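Local coordinates for protein S-adenosylmethionine dependent methyltransferase (Mesorhizobium loti, PDB 3BKW) that probably acts as an S-adenosylmethionine-dependent methyltransferase, moving a methyl group from the cofactor to an acceptor, at residues Leu126-Leu134 with Thr197-Phe206; Gly138-Tyr149 with Arg233-Arg243. All coordinates share one frame; numbering follows the deposited sequence. Where two conformers were deposited one is given.

Both contacts lie in one Rossmann-like methyltransferase fold, interaction 2 within its seven-stranded sheet and interaction 1 in the helix layer against it. Interaction 2 pairs strand 138-145 with strand 236-242, close to the centre of the chain; interaction 1 packs helix 123-133 against helix 194-203. Their centres lie about 13 Å apart. Along the chain the segments alternate: 126-134, 138-149, 197-206, 233-243. The two contacts also touch, with Phe127 meeting Phe140 and His131 O probably accepting a hydrogen bond from Arg243 NE. Helix 194-203 and residues past the ends of the strand pair, Ile148, Arg233 and Pro234, reach the second subunit.

Interaction 1 of 2, residues Leu126-Leu134 with Thr197-Phe206; sequences LFRTVHQAL and TLNALIRSGF. With EDO (1,2-ethanediol), chain G; EDO (1,2-ethanediol), chain E; EDO (1,2-ethanediol), chain C.
Phe127 CG stands anti to its own carbonyl carbon (chi1 -67°), which lays the ring beneath Leu201, while His131 CG swings anti to the backbone N and carries the imidazole over to Ser204, Gly205 and Phe206. Leu201 CD2 sits 3.6 Å from the Phe127 ring centroid, almost exactly on the ring normal, a CH-pi contact over the middle of the face. Ala200 CB meets the same ring in its plane, 3.7 Å from Phe127 CE2. An alanine in place of Phe127 would probably leave Leu201 CD2 without the face it rests on and open a gap between the two helices. His131 and Phe206 form a T-shaped pair, planes at 90°, with the imidazole edge directed at the phenyl face and the centroids 5.3 Å apart. Leu134 CD1 lies in the plane of the Phe206 ring, 3.7 Å from Phe206 CE1. On one face of the imidazole, toward its rim, rests Ser204 O, 3.4 Å from His131 CG. Two waters bridge the segments: one joins His131 NE2 to Gly205 O, and another joins Arg128 NH1 to Ser204 OG. That hydroxyl also donates to Ala200 O, 2.8 Å from Ser204 OG, reaching it from the face opposite Ser204 N. Gly205, with positive phi, makes a Schellman motif with the last helical turn and leads the chain on to Phe206. The segment axes approach to 9.4 Å and cross at -43°. Beneath this helix pair lies the central sheet: Phe127 and Val130 rest on Phe140 of strand 138-145, Leu201 on Phe142, Val239 and Ile208, and Phe206 on Ala241 of strand 236-242.

Interaction 2 of 2, residues Gly138-Tyr149 with Arg233-Arg243; sequences GHFVFSTEHPIY and RPMFLLVSARR
His139 to Glu145 pair with Arg242 to Phe236 as an antiparallel ladder in the central sheet of the class I methyltransferase fold, where strand 236-242 lies between strands 138-145 and 207-213 and runs against both. Phe140, Phe142 and Thr144 form the hydrogen-bonded pairs with Ala241, Val239 and Leu237, each giving its N-H and taking one back. Arg243 N extends the ladder to Gly138 O, and His146 N reaches Met235 O at 2.8 Å, though this donor stands 43° out of the carbonyl plane. One water donates to Leu237 O and weakly to Phe142 O, and also bonds Thr144 OG1.

At the far end the His146 ring is fixed from several sides. His146 ND1 accepts from Ile148 N at 3.0 Å, in the ring plane, an N-cap bond for the helix that follows, while His146 NE2 is hydrogen-bonded to Glu213 OE1. Pro234 CG sits over the centre of the His146 ring, 3.5 Å from its centroid, a CH-pi contact. Pro234 O, by contrast, is buried without a polar partner.

On the sheet face of His139, Val141 and Ser143, the His139 and Arg242 side chains run side by side, and Glu209 binds His139 NE2 and forms a salt bridge with Arg242 NH1. Arg233 pairs with Glu230, its guanidinium face turned to Tyr149 CD1. Selenomethionine Met235 makes a Met-aromatic contact with Tyr149: Met235 SE stands above the ring face at a distance, 4.8 Å from the Tyr149 centroid, and Met235 CG makes the closer CH-pi contact, over the centre at 4.0 Å.

Interaction 1 of 2, residues Leu126-Leu134 with Thr197-Phe206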
loop_
_atom_site.group_PDB
_atom_site.type_symbol
_atom_site.label_atom_id
_atom_site.label_comp_id
_atom_site.label_asym_id
_atom_site.label_seq_id
_atom_site.Cartn_x
_atom_site.Cartn_y
_atom_site.Cartn_z
ATOM N N LEU A 126 -15.883 -10.086 -5.230
ATOM C CA LEU A 126 -16.527 -9.420 -4.084
ATOM C C LEU A 126 -16.439 -7.887 -4.210
ATOM O O LEU A 126 -17.434 -7.202 -3.990
ATOM C CB LEU A 126 -15.970 -9.942 -2.749
ATOM C CG LEU A 126 -16.565 -9.351 -1.468
ATOM C CD1 LEU A 126 -16.556 -10.375 -0.302
ATOM C CD2 LEU A 126 -15.861 -8.048 -1.057
ATOM N N PHE A 127 -15.272 -7.360 -4.574
ATOM C CA PHE A 127 -15.114 -5.916 -4.769
ATOM C C PHE A 127 -16.077 -5.372 -5.830
ATOM O O PHE A 127 -16.683 -4.318 -5.643
ATOM C CB PHE A 127 -13.679 -5.549 -5.200
ATOM C CG PHE A 127 -12.597 -5.769 -4.164
ATOM C CD1 PHE A 127 -12.864 -5.863 -2.798
ATOM C CD2 PHE A 127 -11.262 -5.759 -4.568
ATOM C CE1 PHE A 127 -11.834 -6.010 -1.869
ATOM C CE2 PHE A 127 -10.223 -5.909 -3.653
ATOM C CZ PHE A 127 -10.502 -6.015 -2.304
ATOM N N ARG A 128 -16.217 -6.082 -6.947
ATOM C CA ARG A 128 -17.153 -5.653 -8.003
ATOM C C ARG A 128 -18.595 -5.650 -7.512
ATOM O O ARG A 128 -19.364 -4.745 -7.844
ATOM C CB ARG A 128 -17.010 -6.490 -9.264
ATOM C CG ARG A 128 -15.638 -6.337 -9.902
ATOM C CD ARG A 128 -15.534 -7.125 -11.190
ATOM N NE ARG A 128 -15.686 -8.597 -11.092
ATOM C CZ ARG A 128 -14.696 -9.493 -10.995
ATOM N NH1 ARG A 128 -13.430 -9.122 -10.926
ATOM N NH2 ARG A 128 -14.988 -10.799 -10.958
ATOM N N THR A 129 -18.938 -6.640 -6.695
ATOM C CA THR A 129 -20.272 -6.748 -6.101
ATOM C C THR A 129 -20.537 -5.590 -5.149
ATOM O O THR A 129 -21.609 -4.962 -5.204
ATOM C CB THR A 129 -20.436 -8.115 -5.418
ATOM O OG1 THR A 129 -20.390 -9.121 -6.437
ATOM C CG2 THR A 129 -21.759 -8.241 -4.680
ATOM N N VAL A 130 -19.557 -5.289 -4.301
ATOM C CA VAL A 130 -19.669 -4.152 -3.382
ATOM C C VAL A 130 -19.762 -2.843 -4.171
ATOM O O VAL A 130 -20.597 -1.992 -3.853
ATOM C CB VAL A 130 -18.539 -4.160 -2.326
ATOM C CG1 VAL A 130 -18.546 -2.854 -1.482
ATOM C CG2 VAL A 130 -18.667 -5.382 -1.410
ATOM N N HIS A 131 -18.949 -2.697 -5.219
ATOM C CA HIS A 131 -18.977 -1.473 -6.030
ATOM C C HIS A 131 -20.385 -1.193 -6.579
ATOM O O HIS A 131 -20.892 -0.083 -6.419
ATOM C CB HIS A 131 -17.934 -1.527 -7.153
ATOM C CG HIS A 131 -17.872 -0.284 -7.982
ATOM N ND1 HIS A 131 -18.680 -0.080 -9.079
ATOM C CD2 HIS A 131 -17.078 0.806 -7.891
ATOM C CE1 HIS A 131 -18.392 1.088 -9.623
ATOM N NE2 HIS A 131 -17.427 1.648 -8.920
ATOM N N GLN A 132 -21.031 -2.193 -7.177
ATOM C CA GLN A 132 -22.391 -1.986 -7.738
ATOM C C GLN A 132 -23.482 -1.753 -6.672
ATOM O O GLN A 132 -24.487 -1.095 -6.956
ATOM C CB GLN A 132 -22.786 -3.086 -8.735
ATOM C CG GLN A 132 -22.948 -4.496 -8.202
ATOM C CD GLN A 132 -24.288 -4.772 -7.542
ATOM O OE1 GLN A 132 -25.348 -4.504 -8.123
ATOM N NE2 GLN A 132 -24.251 -5.353 -6.350
ATOM N N ALA A 133 -23.270 -2.298 -5.469
ATOM C CA ALA A 133 -24.186 -2.124 -4.343
ATOM C C ALA A 133 -24.116 -0.725 -3.743
ATOM O O ALA A 133 -25.089 -0.279 -3.130
ATOM C CB ALA A 133 -23.893 -3.171 -3.242
ATOM N N LEU A 134 -22.978 -0.049 -3.909
ATOM C CA LEU A 134 -22.782 1.297 -3.357
ATOM C C LEU A 134 -23.331 2.367 -4.284
ATOM O O LEU A 134 -23.187 2.281 -5.518
ATOM C CB LEU A 134 -21.297 1.569 -3.088
ATOM C CG LEU A 134 -20.665 0.839 -1.901
ATOM C CD1 LEU A 134 -19.136 0.934 -1.916
ATOM C CD2 LEU A 134 -21.234 1.373 -0.600
ATOM N N THR A 197 -4.140 -6.153 -3.596
ATOM C CA THR A 197 -5.417 -5.721 -3.027
ATOM C C THR A 197 -5.853 -4.371 -3.566
ATOM O O THR A 197 -6.998 -4.192 -3.965
ATOM C CB THR A 197 -5.313 -5.671 -1.487
ATOM O OG1 THR A 197 -5.066 -6.995 -1.020
ATOM C CG2 THR A 197 -6.560 -5.073 -0.796
ATOM N N LEU A 198 -4.931 -3.411 -3.559
ATOM C CA LEU A 198 -5.251 -2.063 -4.028
ATOM C C LEU A 198 -5.533 -2.015 -5.524
ATOM O O LEU A 198 -6.484 -1.355 -5.967
ATOM C CB LEU A 198 -4.153 -1.077 -3.656
ATOM C CG LEU A 198 -3.881 -0.924 -2.149
ATOM C CD1 LEU A 198 -2.726 0.065 -1.940
ATOM C CD2 LEU A 198 -5.101 -0.529 -1.352
ATOM N N ASN A 199 -4.725 -2.725 -6.306
ATOM C CA ASN A 199 -4.942 -2.782 -7.760
ATOM C C ASN A 199 -6.294 -3.406 -8.112
ATOM O O ASN A 199 -6.973 -2.947 -9.017
ATOM C CB ASN A 199 -3.825 -3.559 -8.431
ATOM C CG ASN A 199 -2.490 -2.842 -8.383
ATOM O OD1 ASN A 199 -2.421 -1.629 -8.148
ATOM N ND2 ASN A 199 -1.422 -3.588 -8.655
ATOM N N ALA A 200 -6.694 -4.422 -7.344
ATOM C CA ALA A 200 -7.999 -5.072 -7.521
ATOM C C ALA A 200 -9.153 -4.111 -7.213
ATOM O O ALA A 200 -10.147 -4.077 -7.945
ATOM C CB ALA A 200 -8.086 -6.322 -6.679
ATOM N N LEU A 201 -9.008 -3.300 -6.162
ATOM C CA LEU A 201 -9.994 -2.251 -5.880
ATOM C C LEU A 201 -10.101 -1.255 -7.022
ATOM O O LEU A 201 -11.191 -0.921 -7.457
ATOM C CB LEU A 201 -9.645 -1.507 -4.593
ATOM C CG LEU A 201 -9.900 -2.243 -3.273
ATOM C CD1 LEU A 201 -9.205 -1.530 -2.100
ATOM C CD2 LEU A 201 -11.395 -2.333 -3.030
ATOM N N ILE A 202 -8.949 -0.809 -7.513
ATOM C CA ILE A 202 -8.896 0.188 -8.600
ATOM C C ILE A 202 -9.533 -0.372 -9.884
ATOM O O ILE A 202 -10.396 0.277 -10.485
ATOM C CB ILE A 202 -7.427 0.663 -8.832
ATOM C CG1 ILE A 202 -6.922 1.468 -7.631
ATOM C CG2 ILE A 202 -7.300 1.551 -10.101
ATOM C CD1 ILE A 202 -5.401 1.635 -7.630
ATOM N N ARG A 203 -9.151 -1.596 -10.261
ATOM C CA ARG A 203 -9.710 -2.268 -11.455
ATOM C C ARG A 203 -11.237 -2.477 -11.329
ATOM O O ARG A 203 -11.962 -2.451 -12.331
ATOM C CB ARG A 203 -9.001 -3.615 -11.668
ATOM C CG ARG A 203 -9.231 -4.319 -12.975
ATOM C CD ARG A 203 -8.396 -5.613 -13.077
ATOM N NE ARG A 203 -6.955 -5.368 -12.875
ATOM C CZ ARG A 203 -6.213 -5.633 -11.782
ATOM N NH1 ARG A 203 -6.700 -6.253 -10.690
ATOM N NH2 ARG A 203 -4.913 -5.299 -11.802
ATOM N N SER A 204 -11.697 -2.677 -10.096
ATOM C CA SER A 204 -13.118 -2.843 -9.767
ATOM C C SER A 204 -13.936 -1.533 -9.776
ATOM O O SER A 204 -15.158 -1.586 -9.634
ATOM C CB SER A 204 -13.267 -3.581 -8.424
ATOM O OG SER A 204 -12.721 -4.893 -8.508
ATOM N N GLY A 205 -13.285 -0.380 -9.924
ATOM C CA GLY A 205 -13.947 0.930 -10.005
ATOM C C GLY A 205 -13.799 1.872 -8.825
ATOM O O GLY A 205 -14.346 2.982 -8.864
ATOM N N PHE A 206 -13.028 1.472 -7.814
ATOM C CA PHE A 206 -12.835 2.272 -6.604
ATOM C C PHE A 206 -11.641 3.200 -6.730
ATOM O O PHE A 206 -10.674 2.900 -7.437
ATOM C CB PHE A 206 -12.594 1.379 -5.366
ATOM C CG PHE A 206 -13.802 0.617 -4.900
ATOM C CD1 PHE A 206 -14.744 1.232 -4.074
ATOM C CD2 PHE A 206 -13.982 -0.722 -5.242
ATOM C CE1 PHE A 206 -15.862 0.537 -3.607
ATOM C CE2 PHE A 206 -15.093 -1.447 -4.752
ATOM C CZ PHE A 206 -16.041 -0.805 -3.940
HETATM C C1 EDO G . -5.556 -1.944 -12.452
HETATM O O1 EDO G . -6.237 -1.587 -11.247
HETATM C C2 EDO G . -4.060 -2.032 -12.180
HETATM O O2 EDO G . -3.643 -0.831 -11.542
HETATM C C1 EDO E . -11.264 -12.672 -10.958
HETATM O O1 EDO E . -12.258 -11.982 -10.198
HETATM C C2 EDO E . -11.249 -12.145 -12.390
HETATM O O2 EDO E . -11.050 -10.719 -12.452
HETATM C C1 EDO C . -6.958 -8.965 1.029
HETATM O O1 EDO C . -6.846 -8.902 -0.409
HETATM C C2 EDO C . -5.897 -9.889 1.649
HETATM O O2 EDO C . -6.244 -11.267 1.526
HETATM O O HOH W 1 -12.121 -6.332 -10.806
HETATM O O HOH W 2 -16.830 4.462 -9.350
#

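Interaction 2 of 2, residues Gly138-Tyr149 with Arg233-Arg243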
loop_
_atom_site.group_PDB
_atom_site.type_symbol
_atom_site.label_atom_id
_atom_site.label_comp_id
_atom_site.label_asym_id
_atom_site.label_seq_id
_atom_site.Cartn_x
_atom_site.Cartn_y
_atom_site.Cartn_z
ATOM N N GLY A 138 -20.208 6.522 -2.451
ATOM C CA GLY A 138 -20.216 5.637 -1.294
ATOM C C GLY A 138 -18.839 5.087 -1.008
ATOM O O GLY A 138 -17.959 5.154 -1.868
ATOM N N HIS A 139 -18.659 4.533 0.201
ATOM C CA HIS A 139 -17.365 4.010 0.653
ATOM C C HIS A 139 -17.394 2.542 1.043
ATOM O O HIS A 139 -18.430 2.008 1.363
ATOM C CB HIS A 139 -16.823 4.799 1.841
ATOM C CG HIS A 139 -16.452 6.209 1.506
ATOM N ND1 HIS A 139 -17.347 7.248 1.587
ATOM C CD2 HIS A 139 -15.285 6.747 1.079
ATOM C CE1 HIS A 139 -16.750 8.371 1.228
ATOM N NE2 HIS A 139 -15.497 8.094 0.912
ATOM N N PHE A 140 -16.222 1.922 0.951
ATOM C CA PHE A 140 -15.964 0.551 1.371
ATOM C C PHE A 140 -14.755 0.648 2.294
ATOM O O PHE A 140 -13.692 1.068 1.846
ATOM C CB PHE A 140 -15.715 -0.330 0.157
ATOM C CG PHE A 140 -15.468 -1.791 0.461
ATOM C CD1 PHE A 140 -15.952 -2.436 1.614
ATOM C CD2 PHE A 140 -14.834 -2.573 -0.506
ATOM C CE1 PHE A 140 -15.741 -3.802 1.833
ATOM C CE2 PHE A 140 -14.646 -3.925 -0.290
ATOM C CZ PHE A 140 -15.093 -4.539 0.865
ATOM N N VAL A 141 -14.944 0.303 3.564
ATOM C CA VAL A 141 -13.907 0.399 4.577
ATOM C C VAL A 141 -13.766 -0.979 5.199
ATOM O O VAL A 141 -14.742 -1.558 5.696
ATOM C CB VAL A 141 -14.277 1.447 5.631
ATOM C CG1 VAL A 141 -13.213 1.520 6.738
ATOM C CG2 VAL A 141 -14.456 2.816 4.987
ATOM N N PHE A 142 -12.563 -1.545 5.135
ATOM C CA PHE A 142 -12.355 -2.878 5.637
ATOM C C PHE A 142 -10.971 -3.145 6.195
ATOM O O PHE A 142 -9.997 -2.470 5.831
ATOM C CB PHE A 142 -12.695 -3.895 4.530
ATOM C CG PHE A 142 -11.759 -3.872 3.326
ATOM C CD1 PHE A 142 -10.658 -4.729 3.281
ATOM C CD2 PHE A 142 -11.979 -3.011 2.232
ATOM C CE1 PHE A 142 -9.789 -4.754 2.170
ATOM C CE2 PHE A 142 -11.105 -3.026 1.103
ATOM C CZ PHE A 142 -10.003 -3.902 1.091
ATOM N N SER A 143 -10.914 -4.154 7.071
ATOM C CA SER A 143 -9.669 -4.631 7.640
ATOM C C SER A 143 -9.451 -6.066 7.230
ATOM O O SER A 143 -10.405 -6.846 7.095
ATOM C CB SER A 143 -9.670 -4.522 9.151
ATOM O OG SER A 143 -10.718 -5.287 9.715
ATOM N N THR A 144 -8.186 -6.395 7.005
ATOM C CA THR A 144 -7.749 -7.754 6.722
ATOM C C THR A 144 -6.412 -7.989 7.416
ATOM O O THR A 144 -5.741 -7.053 7.820
ATOM C CB THR A 144 -7.565 -8.021 5.180
ATOM O OG1 THR A 144 -6.722 -7.002 4.601
ATOM C CG2 THR A 144 -8.917 -8.029 4.440
ATOM N N GLU A 145 -6.027 -9.247 7.547
ATOM C CA GLU A 145 -4.684 -9.575 7.982
ATOM C C GLU A 145 -3.717 -9.020 6.947
ATOM O O GLU A 145 -3.948 -9.098 5.742
ATOM C CB GLU A 145 -4.462 -11.078 8.116
ATOM C CG GLU A 145 -5.079 -11.644 9.373
ATOM C CD GLU A 145 -4.888 -13.122 9.568
ATOM O OE1 GLU A 145 -4.012 -13.714 8.924
ATOM O OE2 GLU A 145 -5.638 -13.674 10.381
ATOM N N HIS A 146 -2.654 -8.416 7.442
ATOM C CA HIS A 146 -1.633 -7.788 6.588
ATOM C C HIS A 146 -0.808 -8.884 5.897
ATOM O O HIS A 146 -0.577 -9.936 6.499
ATOM C CB HIS A 146 -0.713 -6.938 7.476
ATOM C CG HIS A 146 0.152 -5.982 6.726
ATOM N ND1 HIS A 146 1.273 -6.373 6.026
ATOM C CD2 HIS A 146 0.086 -4.635 6.610
ATOM C CE1 HIS A 146 1.842 -5.312 5.483
ATOM N NE2 HIS A 146 1.142 -4.244 5.822
ATOM N N PRO A 147 -0.404 -8.665 4.618
ATOM C CA PRO A 147 0.444 -9.692 3.997
ATOM C C PRO A 147 1.779 -10.022 4.718
ATOM O O PRO A 147 2.272 -11.139 4.610
ATOM C CB PRO A 147 0.629 -9.163 2.555
ATOM C CG PRO A 147 0.329 -7.732 2.636
ATOM C CD PRO A 147 -0.713 -7.572 3.677
ATOM N N ILE A 148 2.363 -9.076 5.459
ATOM C CA ILE A 148 3.552 -9.370 6.279
ATOM C C ILE A 148 3.224 -10.470 7.299
ATOM O O ILE A 148 4.017 -11.366 7.526
ATOM C CB ILE A 148 4.078 -8.124 7.006
ATOM C CG1 ILE A 148 4.792 -7.223 5.998
ATOM C CG2 ILE A 148 5.048 -8.527 8.161
ATOM C CD1 ILE A 148 5.144 -5.865 6.522
ATOM N N TYR A 149 2.042 -10.372 7.903
ATOM C CA TYR A 149 1.562 -11.340 8.860
ATOM C C TYR A 149 1.178 -12.673 8.200
ATOM O O TYR A 149 1.460 -13.745 8.765
ATOM C CB TYR A 149 0.384 -10.736 9.641
ATOM C CG TYR A 149 -0.146 -11.615 10.739
ATOM C CD1 TYR A 149 0.463 -11.655 11.995
ATOM C CD2 TYR A 149 -1.276 -12.405 10.530
ATOM C CE1 TYR A 149 -0.037 -12.485 13.019
ATOM C CE2 TYR A 149 -1.773 -13.244 11.531
ATOM C CZ TYR A 149 -1.161 -13.263 12.782
ATOM O OH TYR A 149 -1.648 -14.096 13.770
ATOM N N ARG A 233 5.970 -5.384 13.523
ATOM C CA ARG A 233 5.336 -5.812 12.291
ATOM C C ARG A 233 3.816 -5.634 12.390
ATOM O O ARG A 233 3.260 -5.874 13.451
ATOM C CB ARG A 233 5.704 -7.269 11.966
ATOM C CG ARG A 233 5.170 -8.321 12.945
ATOM C CD ARG A 233 3.890 -8.978 12.436
ATOM N NE ARG A 233 3.400 -9.931 13.418
ATOM C CZ ARG A 233 2.652 -9.644 14.476
ATOM N NH1 ARG A 233 2.270 -8.411 14.737
ATOM N NH2 ARG A 233 2.304 -10.626 15.313
ATOM N N PRO A 234 3.165 -5.275 11.277
ATOM C CA PRO A 234 1.727 -5.079 11.306
ATOM C C PRO A 234 0.947 -6.384 11.199
ATOM O O PRO A 234 1.275 -7.234 10.363
ATOM C CB PRO A 234 1.474 -4.220 10.069
ATOM C CG PRO A 234 2.510 -4.617 9.112
ATOM C CD PRO A 234 3.715 -5.011 9.936
HETATM N N MSE A 235 -0.072 -6.539 12.038
HETATM C CA MSE A 235 -0.983 -7.663 11.932
HETATM C C MSE A 235 -2.075 -7.374 10.900
HETATM O O MSE A 235 -2.573 -8.315 10.263
HETATM C CB MSE A 235 -1.651 -7.978 13.265
HETATM C CG MSE A 235 -2.454 -9.246 13.247
HETATM SE SE MSE A 235 -3.007 -9.754 15.019
HETATM C CE MSE A 235 -1.278 -10.029 15.791
ATOM N N PHE A 236 -2.454 -6.097 10.758
ATOM C CA PHE A 236 -3.600 -5.720 9.925
ATOM C C PHE A 236 -3.339 -4.652 8.897
ATOM O O PHE A 236 -2.518 -3.761 9.099
ATOM C CB PHE A 236 -4.748 -5.212 10.814
ATOM C CG PHE A 236 -5.118 -6.141 11.927
ATOM C CD1 PHE A 236 -5.601 -7.404 11.619
ATOM C CD2 PHE A 236 -5.027 -5.749 13.260
ATOM C CE1 PHE A 236 -5.970 -8.295 12.639
ATOM C CE2 PHE A 236 -5.393 -6.629 14.281
ATOM C CZ PHE A 236 -5.857 -7.905 13.958
ATOM N N LEU A 237 -4.056 -4.780 7.784
ATOM C CA LEU A 237 -4.127 -3.786 6.723
ATOM C C LEU A 237 -5.540 -3.199 6.782
ATOM O O LEU A 237 -6.521 -3.961 6.762
ATOM C CB LEU A 237 -3.889 -4.414 5.348
ATOM C CG LEU A 237 -3.936 -3.451 4.149
ATOM C CD1 LEU A 237 -2.773 -2.425 4.213
ATOM C CD2 LEU A 237 -3.927 -4.196 2.805
ATOM N N LEU A 238 -5.622 -1.878 6.846
ATOM C CA LEU A 238 -6.889 -1.142 6.888
ATOM C C LEU A 238 -6.987 -0.337 5.593
ATOM O O LEU A 238 -6.047 0.400 5.242
ATOM C CB LEU A 238 -6.944 -0.230 8.102
ATOM C CG LEU A 238 -6.509 -0.826 9.442
ATOM C CD1 LEU A 238 -6.659 0.251 10.550
ATOM C CD2 LEU A 238 -7.245 -2.073 9.849
ATOM N N VAL A 239 -8.096 -0.466 4.872
ATOM C CA VAL A 239 -8.279 0.273 3.616
ATOM C C VAL A 239 -9.665 0.920 3.526
ATOM O O VAL A 239 -10.659 0.309 3.938
ATOM C CB VAL A 239 -8.138 -0.658 2.363
ATOM C CG1 VAL A 239 -8.274 0.142 1.057
ATOM C CG2 VAL A 239 -6.824 -1.432 2.358
ATOM N N SER A 240 -9.694 2.163 3.033
ATOM C CA SER A 240 -10.915 2.910 2.704
ATOM C C SER A 240 -10.860 3.217 1.212
ATOM O O SER A 240 -9.839 3.720 0.735
ATOM C CB SER A 240 -10.979 4.228 3.464
ATOM O OG SER A 240 -12.101 4.996 3.039
ATOM N N ALA A 241 -11.935 2.921 0.495
ATOM C CA ALA A 241 -12.038 3.170 -0.942
ATOM C C ALA A 241 -13.382 3.819 -1.206
ATOM O O ALA A 241 -14.348 3.579 -0.467
ATOM C CB ALA A 241 -11.907 1.893 -1.711
ATOM N N ARG A 242 -13.422 4.666 -2.225
ATOM C CA ARG A 242 -14.626 5.384 -2.601
ATOM C C ARG A 242 -15.039 5.012 -4.008
ATOM O O ARG A 242 -14.192 4.776 -4.858
ATOM C CB ARG A 242 -14.345 6.877 -2.547
ATOM C CG ARG A 242 -15.560 7.760 -2.739
ATOM C CD ARG A 242 -15.208 9.244 -2.775
ATOM N NE ARG A 242 -14.226 9.531 -3.833
ATOM C CZ ARG A 242 -12.905 9.701 -3.676
ATOM N NH1 ARG A 242 -12.324 9.654 -2.474
ATOM N NH2 ARG A 242 -12.146 9.932 -4.748
ATOM N N ARG A 243 -16.338 4.946 -4.262
ATOM C CA ARG A 243 -16.803 4.714 -5.629
ATOM C C ARG A 243 -17.436 5.991 -6.184
ATOM O O ARG A 243 -17.660 6.073 -7.390
ATOM C CB ARG A 243 -17.712 3.488 -5.670
ATOM C CG ARG A 243 -19.081 3.673 -5.100
ATOM C CD ARG A 243 -20.052 4.113 -6.172
ATOM N NE ARG A 243 -20.590 3.027 -6.958
ATOM C CZ ARG A 243 -21.060 3.105 -8.209
ATOM N NH1 ARG A 243 -20.982 4.219 -8.941
ATOM N NH2 ARG A 243 -21.567 2.016 -8.773
ATOM O OXT ARG A 243 -17.760 6.957 -5.490
HETATM O O HOH W 3 -7.669 -4.325 4.314
#